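Local coordinates for protein glycoside hydrolase family 81 (Clostridium thermocellum, PDB 6FOP) that probably hydrolyses internal beta-1,3-linkages of glucans such as laminarin, as a family 81 endo-glucanase of the Clostridium thermocellum cellulosome, at residues A[234-239]-A[667-673]; A[305-309]-A[582-586]; A[685-691]-A[706-712]. All coordinates share one frame; numbering follows the deposited sequence.

Interaction 1 (A[234-239]-A[667-673]); sequences YNETES and TADTPLY
Tyr234 meets Pro671 through its phenol oxygen: OH lies 3.4 Å from Pro671 CA and is also near the proline CB. Beside it, the side chain of Glu236 crosses that of Pro671 obliquely, with OE2 3.5 Å from Pro671 CD. Further along, CB of Ser239 rests on Ala668 O and on Thr667 CB, while Ser239 OG, hydrogen-bonded to Tyr302 O, arrives at the edge of the Tyr673 ring, near its plane and 3.0 Å from Tyr673 OH. The backbones come together where Glu236 O receives a CA-H...O contact from Asp669 CA, 3.2 Å away. Much of the remaining polar contact runs through water. One molecule sits 2.6 Å from Tyr234 OH and within bonding distance of the carbonyls of Glu236 and Ala668; a second bridges Glu236 OE2 and Thr670 OG1, and a third links Glu238 O to Thr667 OG1. The contact joins the turn between strands 223-235 and 240-251 of an antiparallel sheet to the loop leading into strand 673-678 of the C-terminal sheet. An Asx motif shapes that turn, Asn235 OD1 accepting from Glu238 N at 3.0 Å, with the donor well above the carbonyl plane. Glu236 CG stands anti to the backbone N (chi1 -170°) and the chain beyond is extended, which carries the carboxylate out to the proline. On the other segment, Asp669 centres an inverse gamma turn, its OD1 held by Thr697 N. Ala668 CB covers the centre of one face of the Tyr673 ring, and helix 514-534 packs against Tyr234 through Arg517 and Ile521.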
ATOM      1  N   TYR A 234     -14.673   7.527  -7.767  1.00 15.48           N
ATOM      2  CA  TYR A 234     -14.007   8.284  -8.815  1.00 16.08           C
ATOM      3  C   TYR A 234     -15.077   9.113  -9.499  1.00 16.45           C
ATOM      4  O   TYR A 234     -16.084   8.564  -9.988  1.00 17.82           O
ATOM      5  CB  TYR A 234     -13.370   7.331  -9.823  1.00 15.63           C
ATOM      6  CG  TYR A 234     -12.881   7.961 -11.113  1.00 15.57           C
ATOM      7  CD1 TYR A 234     -12.019   9.056 -11.118  1.00 15.07           C
ATOM      8  CD2 TYR A 234     -13.300   7.457 -12.343  1.00 15.41           C
ATOM      9  CE1 TYR A 234     -11.547   9.603 -12.321  1.00 14.69           C
ATOM     10  CE2 TYR A 234     -12.844   7.982 -13.535  1.00 16.39           C
ATOM     11  CZ  TYR A 234     -11.995   9.066 -13.528  1.00 14.32           C
ATOM     12  OH  TYR A 234     -11.548   9.541 -14.757  1.00 15.62           O
ATOM     13  N   ASN A 235     -14.865  10.421  -9.542  1.00 17.18           N
ATOM     14  CA  ASN A 235     -15.717  11.343 -10.284  1.00 19.09           C
ATOM     15  C   ASN A 235     -15.047  11.682 -11.594  1.00 18.66           C
ATOM     16  O   ASN A 235     -14.092  12.445 -11.636  1.00 18.45           O
ATOM     17  CB  ASN A 235     -15.972  12.604  -9.469  1.00 19.32           C
ATOM     18  CG  ASN A 235     -16.996  13.503 -10.112  1.00 21.90           C
ATOM     19  OD1 ASN A 235     -17.048  13.617 -11.333  1.00 25.21           O
ATOM     20  ND2 ASN A 235     -17.811  14.161  -9.304  1.00 24.66           N
ATOM     21  N   GLU A 236     -15.552  11.080 -12.662  1.00 18.95           N
ATOM     22  CA  GLU A 236     -14.916  11.227 -13.969  1.00 19.79           C
ATOM     23  C   GLU A 236     -14.963  12.654 -14.497  1.00 19.86           C
ATOM     24  O   GLU A 236     -14.014  13.105 -15.146  1.00 23.73           O
ATOM     25  CB  GLU A 236     -15.522  10.277 -14.992  1.00 21.86           C
ATOM     26  CG  GLU A 236     -14.736  10.223 -16.317  1.00 23.45           C
ATOM     27  CD  GLU A 236     -15.361   9.272 -17.283  1.00 25.18           C
ATOM     28  OE1 GLU A 236     -16.305   8.556 -16.893  1.00 32.28           O
ATOM     29  OE2 GLU A 236     -14.947   9.237 -18.447  1.00 24.14           O
ATOM     30  N   THR A 237     -16.064  13.341 -14.239  0.71 21.03           N
ATOM     31  CA  THR A 237     -16.239  14.710 -14.657  0.71 23.69           C
ATOM     32  C   THR A 237     -15.220  15.625 -13.988  0.71 22.62           C
ATOM     33  O   THR A 237     -14.580  16.429 -14.662  0.71 25.59           O
ATOM     34  CB  THR A 237     -17.680  15.180 -14.372  0.71 26.39           C
ATOM     35  OG1 THR A 237     -18.599  14.332 -15.089  0.71 28.47           O
ATOM     36  CG2 THR A 237     -17.873  16.629 -14.796  0.71 28.42           C
ATOM     37  N   GLU A 238     -15.012  15.431 -12.681  1.00 20.81           N
ATOM     38  CA  GLU A 238     -14.122  16.293 -11.882  1.00 21.96           C
ATOM     39  C   GLU A 238     -12.677  15.798 -11.766  1.00 20.38           C
ATOM     40  O   GLU A 238     -11.822  16.512 -11.249  1.00 20.33           O
ATOM     41  CB  GLU A 238     -14.750  16.536 -10.490  1.00 24.05           C
ATOM     42  CG  GLU A 238     -16.074  17.297 -10.597  1.00 28.07           C
ATOM     43  CD  GLU A 238     -16.637  17.851  -9.283  1.00 35.22           C
ATOM     44  OE1 GLU A 238     -15.967  17.824  -8.225  1.00 36.86           O
ATOM     45  OE2 GLU A 238     -17.785  18.339  -9.326  1.00 45.08           O
ATOM     46  N   SER A 239     -12.403  14.583 -12.245  1.00 18.41           N
ATOM     47  CA  SER A 239     -11.080  13.972 -12.120  1.00 17.35           C
ATOM     48  C   SER A 239     -10.604  13.924 -10.666  1.00 17.21           C
ATOM     49  O   SER A 239      -9.459  14.221 -10.368  1.00 17.76           O
ATOM     50  CB  SER A 239     -10.049  14.657 -13.043  1.00 18.93           C
ATOM     51  OG  SER A 239      -8.943  13.802 -13.299  1.00 19.03           O
ATOM     52  N   THR A 667      -6.397  19.029 -15.312  1.00 16.74           N
ATOM     53  CA  THR A 667      -7.058  17.732 -15.328  1.00 17.10           C
ATOM     54  C   THR A 667      -8.019  17.620 -16.506  1.00 16.00           C
ATOM     55  O   THR A 667      -8.242  18.595 -17.228  1.00 17.29           O
ATOM     56  CB  THR A 667      -7.741  17.447 -13.990  1.00 18.72           C
ATOM     57  OG1 THR A 667      -8.661  18.502 -13.692  1.00 21.07           O
ATOM     58  CG2 THR A 667      -6.697  17.355 -12.869  1.00 20.89           C
ATOM     59  N   ALA A 668      -8.607  16.442 -16.666  1.00 15.92           N
ATOM     60  CA  ALA A 668      -9.506  16.162 -17.781  1.00 14.52           C
ATOM     61  C   ALA A 668     -10.603  15.225 -17.351  1.00 14.91           C
ATOM     62  O   ALA A 668     -10.432  14.435 -16.403  1.00 15.58           O
ATOM     63  CB  ALA A 668      -8.750  15.567 -18.969  1.00 15.96           C
ATOM     64  N   ASP A 669     -11.707  15.276 -18.095  1.00 15.21           N
ATOM     65  CA  ASP A 669     -12.902  14.470 -17.823  1.00 15.64           C
ATOM     66  C   ASP A 669     -12.888  13.075 -18.477  1.00 14.94           C
ATOM     67  O   ASP A 669     -13.879  12.609 -19.053  1.00 16.16           O
ATOM     68  CB  ASP A 669     -14.179  15.245 -18.167  1.00 17.26           C
ATOM     69  CG  ASP A 669     -14.327  15.573 -19.645  1.00 17.50           C
ATOM     70  OD1 ASP A 669     -13.412  15.283 -20.454  1.00 17.27           O
ATOM     71  OD2 ASP A 669     -15.373  16.176 -19.963  1.00 20.30           O
ATOM     72  N   THR A 670     -11.744  12.401 -18.372  1.00 14.84           N
ATOM     73  CA  THR A 670     -11.564  11.064 -18.929  1.00 15.22           C
ATOM     74  C   THR A 670     -10.513  10.324 -18.099  1.00 15.09           C
ATOM     75  O   THR A 670      -9.700  10.970 -17.457  1.00 15.12           O
ATOM     76  CB  THR A 670     -11.183  11.158 -20.438  1.00 15.71           C
ATOM     77  OG1 THR A 670     -11.530   9.960 -21.112  1.00 16.67           O
ATOM     78  CG2 THR A 670      -9.714  11.478 -20.620  1.00 16.10           C
ATOM     79  N   PRO A 671     -10.504   8.967 -18.133  1.00 15.03           N
ATOM     80  CA  PRO A 671      -9.550   8.286 -17.235  1.00 15.95           C
ATOM     81  C   PRO A 671      -8.132   8.178 -17.786  1.00 14.37           C
ATOM     82  O   PRO A 671      -7.201   8.120 -17.001  1.00 14.79           O
ATOM     83  CB  PRO A 671     -10.132   6.889 -17.042  1.00 17.09           C
ATOM     84  CG  PRO A 671     -11.325   6.793 -17.908  1.00 21.76           C
ATOM     85  CD  PRO A 671     -11.632   8.111 -18.533  1.00 16.76           C
ATOM     86  N   LEU A 672      -7.951   8.134 -19.113  1.00 14.27           N
ATOM     87  CA  LEU A 672      -6.632   7.864 -19.697  1.00 14.33           C
ATOM     88  C   LEU A 672      -6.178   9.110 -20.450  1.00 14.34           C
ATOM     89  O   LEU A 672      -6.589   9.366 -21.578  1.00 15.05           O
ATOM     90  CB  LEU A 672      -6.671   6.634 -20.585  1.00 15.30           C
ATOM     91  CG  LEU A 672      -7.236   5.351 -19.956  1.00 14.97           C
ATOM     92  CD1 LEU A 672      -7.224   4.218 -20.990  1.00 16.03           C
ATOM     93  CD2 LEU A 672      -6.492   4.967 -18.704  1.00 15.85           C
ATOM     94  N   TYR A 673      -5.343   9.897 -19.795  1.00 14.01           N
ATOM     95  CA  TYR A 673      -4.791  11.111 -20.362  1.00 14.25           C
ATOM     96  C   TYR A 673      -3.503  11.468 -19.639  1.00 13.63           C
ATOM     97  O   TYR A 673      -3.214  10.930 -18.571  1.00 14.25           O
ATOM     98  CB  TYR A 673      -5.768  12.283 -20.279  1.00 13.90           C
ATOM     99  CG  TYR A 673      -6.005  12.814 -18.872  1.00 15.05           C
ATOM    100  CD1 TYR A 673      -6.937  12.215 -18.022  1.00 14.72           C
ATOM    101  CD2 TYR A 673      -5.338  13.941 -18.426  1.00 15.24           C
ATOM    102  CE1 TYR A 673      -7.162  12.724 -16.739  1.00 15.87           C
ATOM    103  CE2 TYR A 673      -5.553  14.462 -17.169  1.00 15.55           C
ATOM    104  CZ  TYR A 673      -6.481  13.872 -16.333  1.00 14.48           C
ATOM    105  OH  TYR A 673      -6.687  14.454 -15.102  1.00 17.07           O
TER
HETATM  106  O   HOH W   1     -11.297  12.152 -14.783  1.00 24.07           O
HETATM  107  O   HOH W   2     -14.264   9.959 -21.020  1.00 21.18           O
HETATM  108  O   HOH W   3      -9.518  17.976 -10.813  1.00 32.27           O

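Interaction 2 (A[305-309]-A[582-586]); sequences ILPNL and TAASL
Ala583 pushes its methyl group into the bend of segment 305-309, but the turn that presents it starts one residue earlier, at Thr582. There OG1 accepts from Ala584 N at 3.0 Å, an ST turn, and the backbone N in turn donates to Ser585 OG, so that side chains brace the turn from both ends. At Ala583 the contact is densest: CB lies 3.3 Å from Leu306 O and 3.6 Å from Asn308 CA, with Leu306 CB on its flank and Leu309 CD2 more distant. Both polar backbone atoms of Ala583 reach segment 305-309. Its N donates to a water that also makes a weak bond to Pro307 O, and its carbonyl receives a long, weak but nearly straight bond from Leu306 N, at 3.5 Å and 167°. Thr582 to Ser585 form a type I beta turn, closed by Ser585 N on Thr582 O, in the loop between helices 570-575 and 592-606 of the helical family 81 C-terminal domain, consistent with the (alpha/alpha)6 barrel of the family; the opposing segment follows strand 295-301 and leads toward helix 317-329. Ala584 comes next, its CB 3.7 Å from Ile305 CG2. With chi1 at 67°, Ile305 CG1 lies between N and C, and CG2, anti to the carbonyl carbon, is the branch turned to the alanine. Gln502 of helix 494-511 touches Ala584 too, and Tyr524 OH bonds to its carbonyl. Within the bend, Asn308 ND2 donates to Leu309 O at 2.9 Å, that oxygen near the amide plane but the donor well above the carbonyl plane; Gln358 NE2 also bonds to Leu309 O.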
ATOM      1  N   ILE A 305      -3.642   8.397 -16.349  1.00 13.98           N
ATOM      2  CA  ILE A 305      -2.502   7.597 -16.784  1.00 14.18           C
ATOM      3  C   ILE A 305      -2.661   7.333 -18.268  1.00 14.50           C
ATOM      4  O   ILE A 305      -3.763   7.445 -18.813  1.00 15.18           O
ATOM      5  CB  ILE A 305      -2.363   6.265 -16.003  1.00 13.85           C
ATOM      6  CG1 ILE A 305      -3.508   5.297 -16.285  1.00 14.34           C
ATOM      7  CG2 ILE A 305      -2.230   6.530 -14.497  1.00 14.95           C
ATOM      8  CD1 ILE A 305      -3.204   3.909 -15.833  1.00 14.22           C
ATOM      9  N   LEU A 306      -1.585   6.875 -18.888  1.00 13.95           N
ATOM     10  CA  LEU A 306      -1.645   6.409 -20.276  1.00 13.10           C
ATOM     11  C   LEU A 306      -1.222   4.951 -20.359  1.00 13.04           C
ATOM     12  O   LEU A 306      -0.474   4.476 -19.512  1.00 13.72           O
ATOM     13  CB  LEU A 306      -0.742   7.237 -21.171  1.00 14.43           C
ATOM     14  CG  LEU A 306      -1.163   8.703 -21.331  1.00 14.45           C
ATOM     15  CD1 LEU A 306      -0.033   9.471 -21.998  1.00 15.22           C
ATOM     16  CD2 LEU A 306      -2.446   8.812 -22.131  1.00 15.31           C
ATOM     17  N   PRO A 307      -1.641   4.256 -21.439  1.00 13.63           N
ATOM     18  CA  PRO A 307      -1.157   2.880 -21.663  1.00 13.25           C
ATOM     19  C   PRO A 307       0.261   2.824 -22.226  1.00 13.16           C
ATOM     20  O   PRO A 307       0.849   1.756 -22.269  1.00 13.65           O
ATOM     21  CB  PRO A 307      -2.165   2.318 -22.671  1.00 13.97           C
ATOM     22  CG  PRO A 307      -2.658   3.516 -23.393  1.00 14.93           C
ATOM     23  CD  PRO A 307      -2.707   4.621 -22.384  1.00 15.00           C
ATOM     24  N   ASN A 308       0.766   3.969 -22.656  1.00 13.46           N
ATOM     25  CA  ASN A 308       2.092   4.140 -23.252  1.00 13.68           C
ATOM     26  C   ASN A 308       2.241   5.608 -23.597  1.00 13.54           C
ATOM     27  O   ASN A 308       1.260   6.318 -23.754  1.00 14.47           O
ATOM     28  CB  ASN A 308       2.269   3.295 -24.528  1.00 14.15           C
ATOM     29  CG  ASN A 308       1.175   3.546 -25.568  1.00 14.75           C
ATOM     30  OD1 ASN A 308       0.102   2.938 -25.528  1.00 15.45           O
ATOM     31  ND2 ASN A 308       1.459   4.417 -26.523  1.00 15.60           N
ATOM     32  N   LEU A 309       3.494   6.064 -23.734  1.00 13.72           N
ATOM     33  CA  LEU A 309       3.741   7.374 -24.304  1.00 14.55           C
ATOM     34  C   LEU A 309       3.546   7.325 -25.849  1.00 13.96           C
ATOM     35  O   LEU A 309       3.700   6.270 -26.465  1.00 14.67           O
ATOM     36  CB  LEU A 309       5.146   7.867 -23.960  1.00 14.67           C
ATOM     37  CG  LEU A 309       5.407   8.122 -22.475  1.00 15.46           C
ATOM     38  CD1 LEU A 309       6.816   8.635 -22.281  1.00 16.59           C
ATOM     39  CD2 LEU A 309       4.408   9.114 -21.897  1.00 18.27           C
ATOM     40  N   THR A 582       6.584   3.073 -16.068  1.00 13.42           N
ATOM     41  CA  THR A 582       5.540   2.889 -17.076  1.00 13.17           C
ATOM     42  C   THR A 582       4.970   4.269 -17.398  1.00 13.26           C
ATOM     43  O   THR A 582       5.337   5.270 -16.779  1.00 13.05           O
ATOM     44  CB  THR A 582       4.397   1.956 -16.616  1.00 14.99           C
ATOM     45  OG1 THR A 582       3.493   2.650 -15.748  1.00 14.29           O
ATOM     46  CG2 THR A 582       4.934   0.680 -15.941  1.00 16.15           C
ATOM     47  N   ALA A 583       4.008   4.321 -18.307  1.00 13.92           N
ATOM     48  CA  ALA A 583       3.351   5.597 -18.588  1.00 14.15           C
ATOM     49  C   ALA A 583       2.368   6.028 -17.502  1.00 15.88           C
ATOM     50  O   ALA A 583       1.648   7.008 -17.678  1.00 21.66           O
ATOM     51  CB  ALA A 583       2.667   5.539 -19.949  1.00 14.60           C
ATOM     52  N   ALA A 584       2.329   5.282 -16.409  1.00 13.15           N
ATOM     53  CA  ALA A 584       1.687   5.708 -15.170  1.00 14.17           C
ATOM     54  C   ALA A 584       2.689   6.270 -14.167  1.00 13.67           C
ATOM     55  O   ALA A 584       2.304   6.611 -13.054  1.00 14.97           O
ATOM     56  CB  ALA A 584       0.881   4.560 -14.585  1.00 15.12           C
ATOM     57  N   SER A 585       3.966   6.393 -14.549  1.00 13.21           N
ATOM     58  CA  SER A 585       5.019   6.794 -13.608  1.00 13.36           C
ATOM     59  C   SER A 585       5.328   8.274 -13.615  1.00 12.85           C
ATOM     60  O   SER A 585       6.270   8.715 -12.954  1.00 13.09           O
ATOM     61  CB  SER A 585       6.302   6.002 -13.827  1.00 13.50           C
ATOM     62  OG  SER A 585       6.125   4.619 -13.601  1.00 13.80           O
ATOM     63  N   LEU A 586       4.524   9.072 -14.305  1.00 13.15           N
ATOM     64  CA  LEU A 586       4.778  10.491 -14.325  1.00 14.22           C
ATOM     65  C   LEU A 586       4.673  11.135 -12.944  1.00 14.88           C
ATOM     66  O   LEU A 586       5.249  12.199 -12.719  1.00 14.52           O
ATOM     67  CB  LEU A 586       3.877  11.200 -15.327  1.00 14.30           C
ATOM     68  CG  LEU A 586       4.075  10.792 -16.810  1.00 14.81           C
ATOM     69  CD1 LEU A 586       2.989  11.382 -17.696  1.00 16.87           C
ATOM     70  CD2 LEU A 586       5.459  11.180 -17.321  1.00 15.53           C
TER
HETATM   71  O   HOH W   4       3.451   1.753 -19.996  1.00 20.36           O

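Interaction 3 (A[685-691]-A[706-712]); sequences VVYNASS and VGPHSMA
Asn688 OD1 is gripped by two donors of Ser690, the backbone N and OG. Ser690 OG lies 2.7 Å from Asn688 OD1, in the carbonyl plane on a lone pair; the amide's other end crosses to strand 703-706, where Asn688 ND2 donates to Val706 O at 3.0 Å. The bond from Ser690 N makes an Asx turn at the end of strand 681-688, which pairs antiparallel with 710-715, an edge strand of the C-terminal sheet. Val686 and Ala712 exchange two nearly straight backbone bonds, as a hydrogen-bonded pair. Asn688 and Ser710 make the next such pair, but there His709 also faces Asn688, giving a G1 beta bulge in which His709 has left-handed backbone angles (50°/52°). Tyr687 CG, anti to the backbone N (chi1 -171°), brings the ring across to the neighbouring strand, CD1 3.4 Å from Ser710 O, with Met711 CB at the ring edge. On the other face Val686 CG1 meets Val706 CG2. Two waters reach Tyr687 OH, one also bound to His709 ND1 and the other to His709 O. Ser690 O lies 3.4 Å above the centre of the imidazole, and at the ring's edge Ser691 OG and His709 NE2 share a hydrogen bond of 2.9 Å.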
ATOM      1  N   VAL A 685      -2.399  14.486 -24.314  1.00 15.09           N
ATOM      2  CA  VAL A 685      -2.429  13.128 -24.830  1.00 14.98           C
ATOM      3  C   VAL A 685      -3.607  12.411 -24.199  1.00 14.20           C
ATOM      4  O   VAL A 685      -3.771  12.448 -22.972  1.00 15.66           O
ATOM      5  CB  VAL A 685      -1.145  12.353 -24.526  1.00 15.75           C
ATOM      6  CG1 VAL A 685      -1.182  10.972 -25.173  1.00 16.39           C
ATOM      7  CG2 VAL A 685       0.078  13.176 -24.968  1.00 16.09           C
ATOM      8  N   VAL A 686      -4.435  11.794 -25.008  1.00 14.70           N
ATOM      9  CA  VAL A 686      -5.586  11.019 -24.536  1.00 15.08           C
ATOM     10  C   VAL A 686      -5.563   9.633 -25.173  1.00 16.02           C
ATOM     11  O   VAL A 686      -5.274   9.501 -26.368  1.00 16.40           O
ATOM     12  CB  VAL A 686      -6.899  11.703 -24.941  1.00 16.65           C
ATOM     13  CG1 VAL A 686      -8.114  10.855 -24.599  1.00 18.71           C
ATOM     14  CG2 VAL A 686      -6.998  13.067 -24.295  1.00 17.51           C
ATOM     15  N   TYR A 687      -5.952   8.607 -24.419  1.00 14.63           N
ATOM     16  CA  TYR A 687      -6.254   7.318 -24.994  1.00 16.50           C
ATOM     17  C   TYR A 687      -7.729   7.033 -24.778  1.00 14.78           C
ATOM     18  O   TYR A 687      -8.232   7.113 -23.646  1.00 15.77           O
ATOM     19  CB  TYR A 687      -5.401   6.168 -24.432  1.00 15.91           C
ATOM     20  CG  TYR A 687      -5.645   4.920 -25.253  1.00 16.55           C
ATOM     21  CD1 TYR A 687      -5.073   4.784 -26.512  1.00 17.62           C
ATOM     22  CD2 TYR A 687      -6.531   3.940 -24.858  1.00 15.94           C
ATOM     23  CE1 TYR A 687      -5.353   3.703 -27.314  1.00 19.08           C
ATOM     24  CE2 TYR A 687      -6.810   2.844 -25.672  1.00 17.69           C
ATOM     25  CZ  TYR A 687      -6.209   2.730 -26.901  1.00 18.96           C
ATOM     26  OH  TYR A 687      -6.480   1.661 -27.727  1.00 22.34           O
ATOM     27  N   ASN A 688      -8.439   6.707 -25.849  1.00 15.58           N
ATOM     28  CA  ASN A 688      -9.833   6.277 -25.780  1.00 16.19           C
ATOM     29  C   ASN A 688      -9.896   4.779 -25.948  1.00 16.79           C
ATOM     30  O   ASN A 688      -9.738   4.278 -27.062  1.00 17.89           O
ATOM     31  CB  ASN A 688     -10.639   6.993 -26.871  1.00 17.30           C
ATOM     32  CG  ASN A 688     -12.105   6.618 -26.888  1.00 18.71           C
ATOM     33  OD1 ASN A 688     -12.594   5.808 -26.078  1.00 20.31           O
ATOM     34  ND2 ASN A 688     -12.830   7.222 -27.825  1.00 20.03           N
ATOM     35  N   ALA A 689     -10.159   4.073 -24.855  1.00 17.25           N
ATOM     36  CA  ALA A 689     -10.257   2.622 -24.862  1.00 17.49           C
ATOM     37  C   ALA A 689     -11.676   2.125 -25.167  1.00 18.74           C
ATOM     38  O   ALA A 689     -11.911   0.925 -25.163  1.00 21.20           O
ATOM     39  CB  ALA A 689      -9.792   2.064 -23.533  1.00 19.22           C
ATOM     40  N   SER A 690     -12.614   3.030 -25.394  1.00 19.73           N
ATOM     41  CA  SER A 690     -14.013   2.641 -25.651  1.00 21.66           C
ATOM     42  C   SER A 690     -14.261   2.481 -27.139  1.00 22.13           C
ATOM     43  O   SER A 690     -13.432   2.874 -27.966  1.00 21.92           O
ATOM     44  CB  SER A 690     -14.970   3.676 -25.065  1.00 22.89           C
ATOM     45  OG  SER A 690     -15.132   4.790 -25.914  1.00 23.34           O
ATOM     46  N   SER A 691     -15.437   1.954 -27.472  1.00 24.04           N
ATOM     47  CA  SER A 691     -15.837   1.753 -28.855  1.00 25.20           C
ATOM     48  C   SER A 691     -16.592   2.930 -29.466  1.00 25.95           C
ATOM     49  O   SER A 691     -17.042   2.829 -30.610  1.00 30.08           O
ATOM     50  CB  SER A 691     -16.674   0.481 -28.969  1.00 27.62           C
ATOM     51  OG  SER A 691     -15.845  -0.637 -28.712  1.00 30.51           O
ATOM     52  N   VAL A 706     -11.648  12.293 -29.785  1.00 19.32           N
ATOM     53  CA  VAL A 706     -10.754  11.147 -29.920  1.00 19.75           C
ATOM     54  C   VAL A 706     -11.566   9.955 -30.375  1.00 21.00           C
ATOM     55  O   VAL A 706     -12.545   9.568 -29.731  1.00 20.66           O
ATOM     56  CB  VAL A 706     -10.046  10.817 -28.592  1.00 20.38           C
ATOM     57  CG1 VAL A 706      -9.018   9.702 -28.805  1.00 21.23           C
ATOM     58  CG2 VAL A 706      -9.422  12.091 -28.039  1.00 20.98           C
ATOM     59  N   GLY A 707     -11.151   9.358 -31.486  1.00 21.22           N
ATOM     60  CA  GLY A 707     -11.859   8.221 -32.014  1.00 21.40           C
ATOM     61  C   GLY A 707     -11.745   6.970 -31.141  1.00 21.28           C
ATOM     62  O   GLY A 707     -10.889   6.887 -30.270  1.00 21.19           O
ATOM     63  N   PRO A 708     -12.641   6.006 -31.353  1.00 23.20           N
ATOM     64  CA  PRO A 708     -12.596   4.761 -30.597  1.00 22.36           C
ATOM     65  C   PRO A 708     -11.270   4.010 -30.709  1.00 21.73           C
ATOM     66  O   PRO A 708     -10.639   4.031 -31.766  1.00 22.91           O
ATOM     67  CB  PRO A 708     -13.736   3.931 -31.210  1.00 24.86           C
ATOM     68  CG  PRO A 708     -13.924   4.487 -32.564  1.00 27.60           C
ATOM     69  CD  PRO A 708     -13.614   5.940 -32.466  1.00 24.15           C
ATOM     70  N   HIS A 709     -10.840   3.408 -29.601  1.00 20.57           N
ATOM     71  CA  HIS A 709      -9.637   2.566 -29.576  1.00 19.22           C
ATOM     72  C   HIS A 709      -8.451   3.269 -30.219  1.00 19.37           C
ATOM     73  O   HIS A 709      -7.786   2.709 -31.078  1.00 22.47           O
ATOM     74  CB  HIS A 709      -9.904   1.206 -30.211  1.00 21.01           C
ATOM     75  CG  HIS A 709     -11.055   0.492 -29.591  1.00 21.37           C
ATOM     76  ND1 HIS A 709     -11.036   0.053 -28.287  1.00 22.41           N
ATOM     77  CD2 HIS A 709     -12.285   0.195 -30.070  1.00 23.66           C
ATOM     78  CE1 HIS A 709     -12.189  -0.521 -28.001  1.00 23.30           C
ATOM     79  NE2 HIS A 709     -12.970  -0.442 -29.060  1.00 25.28           N
ATOM     80  N   SER A 710      -8.172   4.484 -29.763  0.65 19.69           N
ATOM     81  CA  SER A 710      -7.041   5.209 -30.281  0.65 20.34           C
ATOM     82  C   SER A 710      -6.454   6.205 -29.328  0.65 19.12           C
ATOM     83  O   SER A 710      -7.116   6.681 -28.378  0.65 18.97           O
ATOM     84  CB  SER A 710      -7.436   5.943 -31.541  0.65 22.51           C
ATOM     85  OG  SER A 710      -8.209   7.078 -31.224  0.65 23.46           O
ATOM     86  N   MET A 711      -5.197   6.512 -29.616  1.00 18.82           N
ATOM     87  CA  MET A 711      -4.466   7.593 -28.958  0.58 18.12           C
ATOM     88  C   MET A 711      -4.525   8.842 -29.817  1.00 17.61           C
ATOM     89  O   MET A 711      -4.420   8.780 -31.048  1.00 21.75           O
ATOM     90  CB  MET A 711      -2.991   7.228 -28.700  0.58 19.03           C
ATOM     91  CG  MET A 711      -2.228   8.220 -27.822  0.58 18.94           C
ATOM     92  SD  MET A 711      -0.692   7.610 -27.067  0.58 18.84           S
ATOM     93  CE  MET A 711      -1.377   6.671 -25.719  0.58 17.43           C
ATOM     94  N   ALA A 712      -4.701   9.983 -29.173  1.00 17.15           N
ATOM     95  CA  ALA A 712      -4.658  11.284 -29.841  1.00 18.18           C
ATOM     96  C   ALA A 712      -3.736  12.213 -29.090  1.00 15.90           C
ATOM     97  O   ALA A 712      -3.663  12.162 -27.856  1.00 17.32           O
ATOM     98  CB  ALA A 712      -6.030  11.885 -29.949  1.00 19.23           C
TER
HETATM   99  O   HOH W   5      -8.496  -0.006 -26.944  1.00 20.94           O
HETATM  100  O   HOH W   6      -5.232   1.292 -30.033  1.00 45.64           O

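Overall arrangement
From the N terminus, strand 223-235 and its turn supply the first half of interaction 1, whose partner lies 428 residues later; within that long loop, interaction 2 is nested, joining 305-309 to 582-586. Interaction 3 follows both in series; it closes a short loop that holds strands 694-697 and 703-706 and pairs strands 681-688 and 710-715 of the C-terminal sheet. The three centres stand 14 to 15 Å apart, and each pair touches. Leu672 links interaction 1 to both others, its CB packing on Ile305 O and its carbonyl probably accepting from Tyr687 N. Pro307 packs against Tyr687, and Leu306 against Val685. Together they join the sheet of strand 223-235, the helical family 81 domain and the C-terminal sheet.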